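Local coordinates for protein flavodoxin (Lactobacillus reuteri, PDB 5VEG) that binds flavin mononucleotide and probably serves as a low-potential electron donor to redox enzymes, in association with a 1,2-propanediol-utilization bacterial microcompartment, at residues A[53-56]-A[61-64]; A[73-78]-A[102-107]; A[83-88]-A[133-138]; A[149-154]-A[166-171]. All coordinates share one frame; numbering follows the deposited sequence.

Interaction 1. Residues A[53-56]-A[61-64]; sequences DSLT and KVTE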
# COMPACT_ATOMS: atom_id res chain seq x y z
N ASP A 53 -8.46 -8.64 -2.96
CA ASP A 53 -9.49 -9.25 -3.79
C ASP A 53 -9.22 -9.00 -5.27
O ASP A 53 -9.26 -9.93 -6.08
CB ASP A 53 -10.87 -8.73 -3.40
CG ASP A 53 -11.36 -9.28 -2.06
OD1 ASP A 53 -10.83 -10.33 -1.62
OD2 ASP A 53 -12.28 -8.67 -1.47
N SER A 54 -8.95 -7.74 -5.64
CA SER A 54 -8.73 -7.43 -7.06
C SER A 54 -7.48 -8.13 -7.59
O SER A 54 -7.46 -8.58 -8.75
CB SER A 54 -8.61 -5.92 -7.27
OG SER A 54 -9.66 -5.23 -6.61
N LEU A 55 -6.42 -8.22 -6.78
CA LEU A 55 -5.23 -8.94 -7.23
C LEU A 55 -5.53 -10.43 -7.38
O LEU A 55 -5.18 -11.04 -8.40
CB LEU A 55 -4.07 -8.70 -6.26
CG LEU A 55 -3.49 -7.27 -6.29
CD1 LEU A 55 -2.50 -7.07 -5.15
CD2 LEU A 55 -2.81 -6.93 -7.61
N THR A 56 -6.21 -11.03 -6.39
CA THR A 56 -6.58 -12.44 -6.50
C THR A 56 -7.41 -12.69 -7.76
O THR A 56 -7.20 -13.68 -8.47
CB THR A 56 -7.36 -12.89 -5.26
OG1 THR A 56 -6.52 -12.81 -4.11
CG2 THR A 56 -7.83 -14.33 -5.43
N LYS A 61 -1.24 -14.63 -6.43
CA LYS A 61 -1.29 -15.22 -5.10
C LYS A 61 -0.86 -14.15 -4.10
O LYS A 61 0.26 -13.64 -4.20
CB LYS A 61 -0.43 -16.47 -4.99
CG LYS A 61 -0.71 -17.50 -6.08
CD LYS A 61 0.57 -18.01 -6.73
CE LYS A 61 0.28 -18.46 -8.15
NZ LYS A 61 0.41 -17.28 -9.05
N VAL A 62 -1.75 -13.81 -3.17
CA VAL A 62 -1.63 -12.63 -2.32
C VAL A 62 -1.42 -13.06 -0.88
O VAL A 62 -2.18 -13.88 -0.35
CB VAL A 62 -2.88 -11.73 -2.42
CG1 VAL A 62 -2.77 -10.56 -1.43
CG2 VAL A 62 -3.07 -11.21 -3.84
N THR A 63 -0.41 -12.48 -0.25
CA THR A 63 -0.27 -12.51 1.20
C THR A 63 -0.71 -11.15 1.75
O THR A 63 -0.35 -10.11 1.19
CB THR A 63 1.18 -12.80 1.60
OG1 THR A 63 1.65 -13.95 0.88
CG2 THR A 63 1.29 -13.05 3.10
N GLU A 64 -1.50 -11.17 2.82
CA GLU A 64 -1.98 -9.95 3.45
C GLU A 64 -1.62 -10.01 4.93
O GLU A 64 -1.87 -11.02 5.58
CB GLU A 64 -3.49 -9.79 3.28
CG GLU A 64 -4.04 -8.47 3.82
CD GLU A 64 -5.54 -8.28 3.61
OE1 GLU A 64 -6.23 -9.20 3.14
OE2 GLU A 64 -6.04 -7.18 3.93
O HOH W 1 -4.53 -14.83 -3.62
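Val62 on the edge strand 60-66 meets the last turn of helix 43-56 through one methyl, CG2, which reaches both Leu55 and Thr56. The tight part lies on the inner side: Leu55 CB and Val62 CG2 are 3.6 Å apart, an apolar contact, and the branched end of Leu55 runs on into the core, against Ala33 of strand 31-38 and Val173 of helix 159-176. With CG2 anti to its own carbonyl carbon and CG1 anti to the backbone N (chi1 175°), Val62 turns CG2 to the helix end. The outer side is looser and wetter. Thr56 OG1 stands 3.8 Å from Val62 CG2, the two side chains crossing obliquely, and no direct hydrogen bond spans the segments. Instead a water gives a proton to Thr56 OG1 at 2.9 Å and accepts one from Val62 N at 3.0 Å. Thr56 OG1 is also hydrogen-bonded to Cys52 O one turn back, which ties the hydroxyl to its own backbone. This is the return from helix to strand in a beta-alpha-beta unit of the flavodoxin fold: a methyl packs on the core side, while the amide of an edge strand is met by water rather than by a neighbouring strand.

Interaction 2. Residues A[73-78]-A[102-107]; sequences ADFMKA and DDLQST. With CD (cadmium ion), chain E.
Beside a cadmium site, the short helix 72-75 and the turn after it pack against the end of helix 98-105, with Met76 meeting Thr107 and Phe75 meeting Leu104. Met76 SD lies 3.5 Å from Thr107 CG2, and the terminal methyl CE follows more loosely. Met76 places CG between its backbone N and carbonyl carbon (chi1 65°), which carries the thioether out to the other segment before the chain bends at its end. Deeper in, Leu104 CD1 approaches the Phe75 ring obliquely, with Leu104 CD1 4.1 Å from Phe75 CE2; Phe100 adds an edge-to-face ring contact to Phe75, and Leu109 touches both Met76 and Leu104. Thr107 uses its two branches differently: CG2 faces the sulfur, while OG1 donates to Asp103 O over 2.7 Å, the donor tilted 31° from the carbonyl plane, tying the residue back to the helix end. With alanine in place of Thr107, Met76 SD would probably lose its methyl neighbour and Asp103 O the hydroxyl that bonds to it. Asp103 itself sends OD2 to the cadmium ion at 2.4 Å; Asp99 and a water, 2.5 Å from the metal, are further ligands. Within the first segment, Lys77 NZ forms a salt bridge with Asp74 OD1. The chemistry is thus divided: apolar groups alone join the two segments, whereas the hydrogen bonds and the ion pair stay within one segment and the cadmium ion joins Asp103 to Asp99 of the same helix, so the join rests on shape and burial rather than on polar pairing.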
# COMPACT_ATOMS: atom_id res chain seq x y z
N ALA A 73 11.89 -8.12 5.41
CA ALA A 73 12.59 -9.25 4.79
C ALA A 73 11.61 -10.29 4.26
O ALA A 73 11.87 -10.91 3.22
CB ALA A 73 13.56 -9.89 5.79
N ASP A 74 10.48 -10.50 4.95
CA ASP A 74 9.48 -11.43 4.43
C ASP A 74 8.62 -10.79 3.35
O ASP A 74 8.34 -11.41 2.32
CB ASP A 74 8.61 -11.96 5.57
CG ASP A 74 9.43 -12.72 6.61
OD1 ASP A 74 10.26 -13.56 6.21
OD2 ASP A 74 9.26 -12.47 7.82
N PHE A 75 8.21 -9.54 3.60
CA PHE A 75 7.41 -8.76 2.66
C PHE A 75 8.01 -8.73 1.27
O PHE A 75 7.33 -8.98 0.27
CB PHE A 75 7.29 -7.33 3.23
CG PHE A 75 6.50 -6.37 2.38
CD1 PHE A 75 5.12 -6.49 2.27
CD2 PHE A 75 7.12 -5.28 1.78
CE1 PHE A 75 4.38 -5.58 1.53
CE2 PHE A 75 6.39 -4.35 1.03
CZ PHE A 75 5.02 -4.51 0.91
N MET A 76 9.31 -8.44 1.18
CA MET A 76 9.96 -8.20 -0.11
C MET A 76 10.03 -9.44 -0.99
O MET A 76 10.48 -9.32 -2.13
CB MET A 76 11.37 -7.65 0.10
CG MET A 76 12.31 -8.64 0.79
SD MET A 76 14.01 -8.06 0.71
CE MET A 76 14.33 -8.20 -1.06
N LYS A 77 9.63 -10.61 -0.48
CA LYS A 77 9.73 -11.82 -1.29
C LYS A 77 8.65 -11.90 -2.36
O LYS A 77 8.79 -12.71 -3.28
CB LYS A 77 9.66 -13.07 -0.39
CG LYS A 77 10.71 -13.10 0.72
CD LYS A 77 11.00 -14.52 1.21
CE LYS A 77 12.07 -14.53 2.30
NZ LYS A 77 11.49 -14.42 3.67
N ALA A 78 7.61 -11.07 -2.30
CA ALA A 78 6.61 -11.05 -3.36
C ALA A 78 7.09 -10.24 -4.57
O ALA A 78 8.02 -9.43 -4.48
CB ALA A 78 5.28 -10.46 -2.84
N ASP A 102 11.11 2.54 7.76
CA ASP A 102 12.56 2.75 7.71
C ASP A 102 13.27 1.56 7.06
O ASP A 102 14.14 1.75 6.20
CB ASP A 102 13.08 3.00 9.13
CG ASP A 102 14.59 3.24 9.18
OD1 ASP A 102 15.08 4.16 8.49
OD2 ASP A 102 15.28 2.51 9.91
N ASP A 103 12.90 0.34 7.43
CA ASP A 103 13.52 -0.84 6.82
C ASP A 103 13.28 -0.90 5.32
O ASP A 103 14.14 -1.38 4.57
CB ASP A 103 13.00 -2.11 7.47
CG ASP A 103 13.43 -2.26 8.91
OD1 ASP A 103 14.24 -1.44 9.41
OD2 ASP A 103 12.95 -3.22 9.52
N LEU A 104 12.12 -0.43 4.87
CA LEU A 104 11.81 -0.44 3.44
C LEU A 104 12.84 0.34 2.65
O LEU A 104 13.37 -0.14 1.63
CB LEU A 104 10.41 0.15 3.24
CG LEU A 104 9.55 -0.25 2.05
CD1 LEU A 104 9.36 -1.76 2.01
CD2 LEU A 104 8.19 0.49 2.19
N GLN A 105 13.16 1.55 3.11
CA GLN A 105 14.13 2.41 2.42
C GLN A 105 15.55 1.87 2.47
O GLN A 105 16.37 2.29 1.65
CB GLN A 105 14.14 3.80 3.03
CG GLN A 105 12.81 4.30 3.45
CD GLN A 105 12.94 5.52 4.34
OE1 GLN A 105 12.18 5.68 5.30
NE2 GLN A 105 13.88 6.39 4.03
N SER A 106 15.86 1.00 3.41
CA SER A 106 17.20 0.43 3.50
C SER A 106 17.35 -0.82 2.65
O SER A 106 18.46 -1.37 2.58
CB SER A 106 17.55 0.11 4.96
OG SER A 106 17.20 1.19 5.81
N THR A 107 16.29 -1.29 2.00
CA THR A 107 16.31 -2.53 1.25
C THR A 107 16.40 -2.25 -0.24
O THR A 107 15.78 -1.31 -0.74
CB THR A 107 15.07 -3.36 1.57
OG1 THR A 107 14.92 -3.46 2.99
CG2 THR A 107 15.19 -4.76 1.00
CD CD E . 13.49 -3.40 11.86
O HOH W 2 12.56 -5.75 11.47

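Interaction 3. Residues A[83-88]-A[133-138]; sequences VCAYTY and DHFDDA. With FMN (flavin mononucleotide), chain D.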
# COMPACT_ATOMS: atom_id res chain seq x y z
N VAL A 83 1.48 -1.15 0.29
CA VAL A 83 1.21 -0.65 1.64
C VAL A 83 -0.08 0.17 1.63
O VAL A 83 -0.24 1.08 0.81
CB VAL A 83 2.38 0.20 2.18
CG1 VAL A 83 2.06 0.72 3.56
CG2 VAL A 83 3.70 -0.62 2.21
N CYS A 84 -0.98 -0.15 2.55
CA CYS A 84 -2.21 0.61 2.75
C CYS A 84 -2.20 1.11 4.19
O CYS A 84 -2.33 0.31 5.12
CB CYS A 84 -3.45 -0.25 2.48
SG CYS A 84 -3.55 -0.98 0.81
N ALA A 85 -2.06 2.42 4.40
CA ALA A 85 -1.86 2.90 5.76
C ALA A 85 -2.48 4.28 5.95
O ALA A 85 -2.51 5.10 5.04
CB ALA A 85 -0.37 2.98 6.12
N TYR A 86 -2.93 4.52 7.19
CA TYR A 86 -3.60 5.77 7.53
C TYR A 86 -2.59 6.87 7.82
O TYR A 86 -1.38 6.64 7.93
CB TYR A 86 -4.51 5.58 8.75
CG TYR A 86 -3.76 5.20 10.02
CD1 TYR A 86 -3.18 6.17 10.83
CD2 TYR A 86 -3.63 3.86 10.40
CE1 TYR A 86 -2.48 5.82 12.00
CE2 TYR A 86 -2.94 3.50 11.55
CZ TYR A 86 -2.37 4.48 12.35
OH TYR A 86 -1.67 4.12 13.49
N THR A 87 -3.11 8.09 7.96
CA THR A 87 -2.39 9.26 8.43
C THR A 87 -3.08 9.77 9.69
O THR A 87 -4.32 9.75 9.78
CB THR A 87 -2.37 10.35 7.35
OG1 THR A 87 -1.79 9.84 6.14
CG2 THR A 87 -1.58 11.55 7.83
N TYR A 88 -2.30 10.21 10.67
CA TYR A 88 -2.83 10.63 11.97
C TYR A 88 -2.26 11.99 12.36
O TYR A 88 -1.34 12.50 11.71
CB TYR A 88 -2.51 9.60 13.05
CG TYR A 88 -3.66 9.33 14.00
CD1 TYR A 88 -4.89 8.94 13.52
CD2 TYR A 88 -3.50 9.47 15.37
CE1 TYR A 88 -5.94 8.69 14.38
CE2 TYR A 88 -4.54 9.22 16.25
CZ TYR A 88 -5.76 8.83 15.75
OH TYR A 88 -6.80 8.57 16.61
N ASP A 133 2.05 9.33 0.60
CA ASP A 133 3.17 10.00 -0.04
C ASP A 133 4.50 9.54 0.54
O ASP A 133 5.48 9.35 -0.19
CB ASP A 133 3.06 11.51 0.10
CG ASP A 133 1.82 12.07 -0.56
OD1 ASP A 133 1.49 11.60 -1.67
OD2 ASP A 133 1.17 12.97 0.04
N HIS A 134 4.56 9.34 1.87
CA HIS A 134 5.80 8.87 2.48
C HIS A 134 6.17 7.47 2.00
O HIS A 134 7.33 7.20 1.69
CB HIS A 134 5.69 8.90 4.00
CG HIS A 134 5.80 10.28 4.57
ND1 HIS A 134 4.90 10.79 5.48
CD2 HIS A 134 6.69 11.27 4.33
CE1 HIS A 134 5.24 12.02 5.79
NE2 HIS A 134 6.33 12.33 5.11
N PHE A 135 5.19 6.55 1.96
CA PHE A 135 5.53 5.19 1.55
C PHE A 135 5.87 5.13 0.07
O PHE A 135 6.74 4.34 -0.33
CB PHE A 135 4.41 4.22 1.89
CG PHE A 135 4.53 3.64 3.27
CD1 PHE A 135 5.41 2.58 3.52
CD2 PHE A 135 3.82 4.18 4.33
CE1 PHE A 135 5.54 2.06 4.79
CE2 PHE A 135 3.94 3.66 5.61
CZ PHE A 135 4.81 2.60 5.84
N ASP A 136 5.21 5.94 -0.75
CA ASP A 136 5.57 6.00 -2.16
C ASP A 136 7.00 6.48 -2.34
O ASP A 136 7.78 5.91 -3.12
CB ASP A 136 4.59 6.89 -2.93
CG ASP A 136 4.65 6.65 -4.42
OD1 ASP A 136 5.66 7.05 -5.03
OD2 ASP A 136 3.72 6.04 -4.98
N ASP A 137 7.38 7.54 -1.61
CA ASP A 137 8.77 7.97 -1.61
C ASP A 137 9.70 6.87 -1.09
O ASP A 137 10.79 6.67 -1.64
CB ASP A 137 8.93 9.24 -0.76
CG ASP A 137 8.41 10.48 -1.48
OD1 ASP A 137 8.17 10.43 -2.70
OD2 ASP A 137 8.24 11.52 -0.81
N ALA A 138 9.31 6.15 -0.04
CA ALA A 138 10.21 5.12 0.48
C ALA A 138 10.46 4.04 -0.56
O ALA A 138 11.59 3.55 -0.72
CB ALA A 138 9.65 4.50 1.76
N1 FMN D . -6.31 11.79 7.95
C2 FMN D . -5.45 12.39 7.06
O2 FMN D . -5.54 12.13 5.87
N3 FMN D . -4.51 13.29 7.50
C4 FMN D . -4.41 13.60 8.85
O4 FMN D . -3.56 14.40 9.21
C4A FMN D . -5.28 13.01 9.76
N5 FMN D . -5.21 13.30 11.11
C5A FMN D . -6.09 12.68 11.98
C6 FMN D . -6.05 12.95 13.35
C7 FMN D . -6.94 12.32 14.23
C7M FMN D . -6.91 12.62 15.70
C8 FMN D . -7.89 11.43 13.74
C8M FMN D . -8.85 10.76 14.68
C9 FMN D . -7.94 11.15 12.38
C9A FMN D . -7.04 11.77 11.51
N10 FMN D . -7.10 11.47 10.17
C10 FMN D . -6.23 12.10 9.30
C1' FMN D . -8.16 10.54 9.67
C2' FMN D . -7.81 9.06 9.52
O2' FMN D . -6.68 8.95 8.69
C3' FMN D . -9.01 8.46 8.80
O3' FMN D . -10.15 8.45 9.63
C4' FMN D . -8.75 7.06 8.31
O4' FMN D . -9.87 6.64 7.57
C5' FMN D . -8.57 6.10 9.47
O5' FMN D . -8.15 4.87 8.92
P FMN D . -8.26 3.51 9.77
O1P FMN D . -9.73 3.23 10.01
O2P FMN D . -7.66 2.41 8.91
O3P FMN D . -7.57 3.65 11.10
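Thr87 O accepts a hydrogen bond of 2.7 Å from the ribityl hydroxyl O2' of flavin mononucleotide, one of the bonds that hold the cofactor, here to the loop that follows strand 80-85. The methyl CG2 of Thr87 touches the pyrimidine side of the isoalloxazine, 3.4 Å from FMN N3. Tyr88 takes the other end: its CE1 comes within 3.4 Å of FMN C8, and FMN C7 lies over one face of the phenol ring, offset toward the rim. Replacing Tyr88 by an alanine would probably uncover the dimethylbenzene end of the flavin and allow it more movement. Back along the strand, Val83 and Ala85 meet Phe135 of helix 130-141 by apolar contacts alone, whereas Tyr86 O and Thr87 OG1 hydrogen-bond to Thr131 of that helix. Val83 CG1 sits over the centre of the Phe135 ring, 3.7 Å from the centroid and only 5° off the ring normal, a CH-pi contact. CG1 anti to the backbone N (chi1 179°) directs this methyl to the ring. Ala85 CB approaches Phe135 CE2 obliquely at 4.4 Å. Tyr101 meets Phe135 edge-to-face and Leu104 packs on it, both from helix 98-105. Helix 130-141 therefore lies on one face of the parallel sheet beside helix 98-105, while Cys84 points to the other face, against Val47 and Ala48 of helix 43-56, and strand 80-85 pairs with strands 31-38 and 113-120.

Interaction 4. Residues A[149-154]-A[166-171]; sequences EKVKID and NKFAEG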
# COMPACT_ATOMS: atom_id res chain seq x y z
N GLU A 149 -0.56 4.59 -10.14
CA GLU A 149 -0.70 5.86 -9.42
C GLU A 149 -1.24 5.61 -8.02
O GLU A 149 -2.19 4.84 -7.84
CB GLU A 149 -1.63 6.79 -10.19
CG GLU A 149 -2.02 8.06 -9.46
CD GLU A 149 -3.00 8.89 -10.26
OE1 GLU A 149 -4.00 9.38 -9.66
OE2 GLU A 149 -2.77 9.03 -11.49
N LYS A 150 -0.63 6.26 -7.02
CA LYS A 150 -1.05 6.10 -5.64
C LYS A 150 -2.53 6.47 -5.48
O LYS A 150 -3.05 7.34 -6.19
CB LYS A 150 -0.17 6.94 -4.70
CG LYS A 150 -0.33 8.44 -4.86
CD LYS A 150 0.68 9.20 -4.01
CE LYS A 150 1.92 9.58 -4.80
NZ LYS A 150 2.63 10.68 -4.10
N VAL A 151 -3.22 5.79 -4.56
CA VAL A 151 -4.66 5.97 -4.40
C VAL A 151 -4.94 6.55 -3.02
O VAL A 151 -4.59 5.94 -1.99
CB VAL A 151 -5.44 4.67 -4.64
CG1 VAL A 151 -6.92 4.89 -4.38
CG2 VAL A 151 -5.24 4.20 -6.07
N LYS A 152 -5.60 7.70 -2.98
CA LYS A 152 -5.89 8.43 -1.76
C LYS A 152 -7.40 8.46 -1.57
O LYS A 152 -8.13 9.08 -2.36
CB LYS A 152 -5.33 9.85 -1.82
CG LYS A 152 -3.81 9.91 -1.68
CD LYS A 152 -3.40 11.37 -1.47
CE LYS A 152 -1.96 11.50 -1.01
NZ LYS A 152 -1.69 12.88 -0.52
N ILE A 153 -7.88 7.79 -0.53
CA ILE A 153 -9.30 7.60 -0.30
C ILE A 153 -9.73 8.46 0.88
O ILE A 153 -8.98 8.62 1.85
CB ILE A 153 -9.61 6.11 -0.07
CG1 ILE A 153 -9.49 5.37 -1.41
CG2 ILE A 153 -10.99 5.91 0.56
CD1 ILE A 153 -9.12 3.91 -1.26
N ASP A 154 -10.93 9.03 0.78
CA ASP A 154 -11.51 9.80 1.88
C ASP A 154 -12.39 8.88 2.72
O ASP A 154 -13.47 8.47 2.28
CB ASP A 154 -12.30 10.99 1.33
CG ASP A 154 -12.86 11.88 2.44
OD1 ASP A 154 -12.10 12.36 3.30
OD2 ASP A 154 -14.08 12.11 2.44
N ASN A 166 -9.40 -1.09 -8.20
CA ASN A 166 -9.29 -2.14 -9.21
C ASN A 166 -8.32 -1.75 -10.31
O ASN A 166 -7.51 -2.58 -10.75
CB ASN A 166 -10.66 -2.45 -9.80
CG ASN A 166 -11.35 -3.58 -9.10
OD1 ASN A 166 -12.11 -3.37 -8.15
ND2 ASN A 166 -11.07 -4.81 -9.55
N LYS A 167 -8.39 -0.51 -10.80
CA LYS A 167 -7.40 -0.06 -11.78
C LYS A 167 -6.00 -0.09 -11.18
O LYS A 167 -5.03 -0.48 -11.85
CB LYS A 167 -7.75 1.34 -12.28
CG LYS A 167 -9.04 1.36 -13.11
CD LYS A 167 -9.59 2.78 -13.33
CE LYS A 167 -10.67 2.79 -14.42
NZ LYS A 167 -11.35 4.12 -14.56
N PHE A 168 -5.87 0.35 -9.92
CA PHE A 168 -4.64 0.21 -9.16
C PHE A 168 -4.09 -1.22 -9.27
O PHE A 168 -2.96 -1.42 -9.72
CB PHE A 168 -4.94 0.60 -7.71
CG PHE A 168 -3.79 0.49 -6.75
CD1 PHE A 168 -2.79 1.46 -6.71
CD2 PHE A 168 -3.77 -0.52 -5.80
CE1 PHE A 168 -1.77 1.39 -5.79
CE2 PHE A 168 -2.74 -0.61 -4.86
CZ PHE A 168 -1.74 0.35 -4.85
N ALA A 169 -4.91 -2.22 -8.92
CA ALA A 169 -4.47 -3.62 -9.00
C ALA A 169 -4.12 -4.03 -10.42
O ALA A 169 -3.13 -4.73 -10.64
CB ALA A 169 -5.55 -4.54 -8.44
N GLU A 170 -4.95 -3.64 -11.40
CA GLU A 170 -4.66 -3.96 -12.80
C GLU A 170 -3.32 -3.37 -13.22
O GLU A 170 -2.54 -4.02 -13.93
CB GLU A 170 -5.77 -3.43 -13.70
CG GLU A 170 -7.14 -4.06 -13.48
CD GLU A 170 -8.24 -3.32 -14.23
OE1 GLU A 170 -9.40 -3.31 -13.75
OE2 GLU A 170 -7.94 -2.75 -15.30
N GLY A 171 -3.03 -2.14 -12.79
CA GLY A 171 -1.76 -1.52 -13.11
C GLY A 171 -0.57 -2.29 -12.55
O GLY A 171 0.44 -2.46 -13.23
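Phe168 is the residue of helix 159-176 that meets Glu149 and Val151 of strand 145-154, and most of its neighbours along the helix face elsewhere. Asn166 opens the turn, its side chain lying against Ser54 of helix 43-56; its backbone O accepts from Glu170 N. Lys167 follows on the exposed side, its end leading away from the strand. Phe168 then turns inward. CG stands anti to the backbone N (chi1 179°), sending the ring from the helix toward the strand. The carbon CD1 does most of the touching: Val151 CG2 lies 3.7 Å away in an apolar contact, approaching the ring obliquely, and the same methyl reaches back to Phe168 CB at 4.0 Å. At the ring's edge, near its plane, Glu149 O stands 3.6 Å from Phe168 CD1, so the carbonyl meets the weakly positive C-H rim of the ring rather than its electron-rich face. Ala169, next in line, faces helix 43-56, where it packs on Ser54 and Leu55. Glu170 lies outward, touching Leu58 in a loop. Gly171 closes the segment, its N bonded to Lys167 O at 2.8 Å. No hydrogen bond crosses between strand and helix, and the join is packing around one aromatic ring. Val151 is also covered by Leu165 of the same helix, and its backbone pairs with Val116 and Gly118 of strand 113-120. Helix 159-176 thus packs on the edge strand 145-154 and lies against helix 43-56 on the same face of the sheet.

Overall arrangement
The four contacts lie within one flavodoxin fold, a five-stranded parallel sheet of order 2-1-3-4-5 with helices on both faces. Along the chain interaction 1 comes first, 2 and 3 alternate, and 4 closes last. Interactions 1 and 4 involve the two outermost strands, yet their centres are 14 Å apart and helices 43-56 and 159-176 touch. Interactions 2 and 3 meet where Gln105 packs on Ala138. Two salt bridges, from Asp133 to Lys150 and Lys152, connect interactions 3 and 4. Interactions 2 and 4 stand 21 Å apart, centre to centre. Interactions 1, 3 and 4 thus pack helices on the sheet and interaction 2 joins two helix ends; the loop after the central strand 80-85 is one of those that bind the flavin.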